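Local coordinates for Non-structural protein 2 (Bluetongue virus, PDB 1UTY), which binds single-stranded RNA through its N-terminal domain, the part crystallised here, and in the crystal pairs with a second copy, at the interface of chains A and B. Coordinates in Å, arbitrary orientation; residue numbers count along the deposited sequence, not the author numbering. Chains: chain A/B, Non-structural protein 2.

The interface of chains A and B. Residues chain A 103-105, 118; chain B 134, 136, 154, 158.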
ATOM      1  N   PRO A 103      -0.024  14.403   0.440  1.00 22.51           N
ATOM      2  CA  PRO A 103       0.793  15.601   0.650  1.00 22.61           C
ATOM      3  C   PRO A 103       0.002  16.735   1.312  1.00 22.84           C
ATOM      4  O   PRO A 103      -1.202  16.849   1.125  1.00 23.03           O
ATOM      5  CB  PRO A 103       1.226  15.986  -0.771  1.00 22.67           C
ATOM      6  CG  PRO A 103       0.281  15.287  -1.683  1.00 22.59           C
ATOM      7  CD  PRO A 103      -0.125  14.032  -0.984  1.00 22.62           C
ATOM      8  N   MET A 104       0.683  17.552   2.101  1.00 23.06           N
ATOM      9  CA  MET A 104       0.048  18.671   2.784  1.00 23.34           C
ATOM     10  C   MET A 104       0.901  19.890   2.581  1.00 23.11           C
ATOM     11  O   MET A 104       2.118  19.830   2.748  1.00 23.39           O
ATOM     12  CB  MET A 104      -0.053  18.419   4.293  1.00 23.21           C
ATOM     13  CG  MET A 104      -0.963  17.278   4.687  1.00 23.89           C
ATOM     14  SD  MET A 104      -1.213  17.193   6.457  1.00 24.22           S
ATOM     15  CE  MET A 104       0.498  16.994   7.061  1.00 26.38           C
ATOM     16  N   ALA A 105       0.261  20.988   2.208  1.00 22.96           N
ATOM     17  CA  ALA A 105       0.912  22.281   2.201  1.00 22.92           C
ATOM     18  C   ALA A 105       0.830  22.837   3.627  1.00 22.82           C
ATOM     19  O   ALA A 105      -0.258  23.027   4.173  1.00 22.94           O
ATOM     20  CB  ALA A 105       0.235  23.215   1.200  1.00 22.54           C
ATOM     21  N   GLU A 118       6.222  21.177   2.195  1.00 25.46           N
ATOM     22  CA  GLU A 118       5.428  20.001   1.898  1.00 25.37           C
ATOM     23  C   GLU A 118       5.715  18.946   2.950  1.00 24.92           C
ATOM     24  O   GLU A 118       6.871  18.639   3.229  1.00 24.85           O
ATOM     25  CB  GLU A 118       5.744  19.471   0.508  1.00 25.53           C
ATOM     26  CG  GLU A 118       4.571  18.759  -0.139  1.00 27.37           C
ATOM     27  CD  GLU A 118       4.977  17.857  -1.289  1.00 28.17           C
ATOM     28  OE1 GLU A 118       5.479  18.380  -2.307  1.00 28.64           O
ATOM     29  OE2 GLU A 118       4.796  16.627  -1.164  1.00 28.63           O
TER
ATOM     30  N   ASN B 134      -6.737  12.887  -4.129  1.00 27.57           N
ATOM     31  CA  ASN B 134      -5.695  12.654  -3.134  1.00 27.64           C
ATOM     32  C   ASN B 134      -5.083  13.944  -2.569  1.00 28.00           C
ATOM     33  O   ASN B 134      -3.883  14.191  -2.695  1.00 28.02           O
ATOM     34  CB  ASN B 134      -4.624  11.732  -3.722  1.00 27.40           C
ATOM     35  CG  ASN B 134      -3.519  11.392  -2.728  1.00 27.97           C
ATOM     36  OD1 ASN B 134      -3.761  11.231  -1.523  1.00 27.52           O
ATOM     37  ND2 ASN B 134      -2.295  11.292  -3.233  1.00 27.43           N
ATOM     38  N   PHE B 136      -6.209  17.315   0.676  1.00 30.00           N
ATOM     39  CA  PHE B 136      -7.089  17.683   1.771  1.00 30.40           C
ATOM     40  C   PHE B 136      -7.844  18.966   1.477  1.00 30.97           C
ATOM     41  O   PHE B 136      -7.232  20.011   1.253  1.00 30.87           O
ATOM     42  CB  PHE B 136      -6.299  17.816   3.071  1.00 30.20           C
ATOM     43  CG  PHE B 136      -5.815  16.505   3.624  1.00 29.44           C
ATOM     44  CD1 PHE B 136      -6.718  15.485   3.933  1.00 29.31           C
ATOM     45  CD2 PHE B 136      -4.458  16.290   3.838  1.00 28.07           C
ATOM     46  CE1 PHE B 136      -6.278  14.273   4.437  1.00 29.37           C
ATOM     47  CE2 PHE B 136      -4.003  15.087   4.354  1.00 29.13           C
ATOM     48  CZ  PHE B 136      -4.912  14.070   4.653  1.00 30.00           C
ATOM     49  N   ILE B 154      -1.197  22.860  -2.447  1.00 30.01           N
ATOM     50  CA  ILE B 154      -0.081  21.957  -2.706  1.00 31.08           C
ATOM     51  C   ILE B 154       0.569  22.230  -4.075  1.00 31.73           C
ATOM     52  O   ILE B 154       1.796  22.367  -4.162  1.00 31.88           O
ATOM     53  CB  ILE B 154      -0.474  20.443  -2.461  1.00 31.31           C
ATOM     54  CG1 ILE B 154       0.773  19.585  -2.243  1.00 31.29           C
ATOM     55  CG2 ILE B 154      -1.376  19.860  -3.569  1.00 31.16           C
ATOM     56  CD1 ILE B 154       1.399  19.787  -0.894  1.00 30.79           C
ATOM     57  N   ARG B 158       4.772  23.772  -4.914  1.00 37.63           N
ATOM     58  CA  ARG B 158       5.836  23.183  -5.720  1.00 38.54           C
ATOM     59  C   ARG B 158       6.275  24.206  -6.770  1.00 39.61           C
ATOM     60  O   ARG B 158       5.517  24.539  -7.686  1.00 39.65           O
ATOM     61  CB  ARG B 158       5.365  21.873  -6.364  1.00 38.10           C
ATOM     62  CG  ARG B 158       5.256  20.688  -5.392  1.00 37.19           C
ATOM     63  CD  ARG B 158       3.953  19.884  -5.504  1.00 35.68           C
ATOM     64  NE  ARG B 158       4.059  18.524  -4.964  1.00 34.03           N
ATOM     65  CZ  ARG B 158       3.089  17.608  -5.026  1.00 35.55           C
ATOM     66  NH1 ARG B 158       1.928  17.899  -5.604  1.00 36.44           N
ATOM     67  NH2 ARG B 158       3.272  16.391  -4.518  1.00 34.43           N
TER
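B:Ile154 meets A:Pro103 to A:Ala105 of strand 102-110 and the stem of A:Glu118 through its longer branch: CG1 lies anti to the backbone N (chi1 -160°), and chi2 of 74° turns the CD1 methyl toward the sheet of chain A. A:Glu118, its CG likewise turned away from its backbone nitrogen, continues extended, carrying its carboxylate past that methyl to B:Arg158. The pairing illustrates how an aliphatic plug and a neighbouring ion pair can share one acidic side chain. CD1 of B:Ile154 lies 3.4 Å from the methylene CG of A:Glu118. It also touches CB of A:Pro103 and rests on the backbone of A:Met104 and A:Ala105. Beyond it, the carboxylate oxygen OE1 of A:Glu118 forms a salt bridge with B:Arg158 NE at 3.0 Å. As a hydrogen bond this is weak, bent to 129° at the hydrogen; the carboxylate and guanidinium planes stand perpendicular rather than pairing side by side. Within chain B, CG1 of B:Ile154 covers one face of the B:Arg158 guanidinium, toward its rim. Farther along, CG of A:Met104 touches the CD2–CE2 side of the B:Phe136 ring, 3.7 Å from CD2. B:Asn134 borders the A:Pro103 ring more loosely. In the crystallised pair, strands 102-110 and 113-123 of chain A receive the end segment of the chain B domain, including helix 154-157, and two-fold symmetry repeats the contact with the chains exchanged; the structure alone does not show whether this pair forms in the virus.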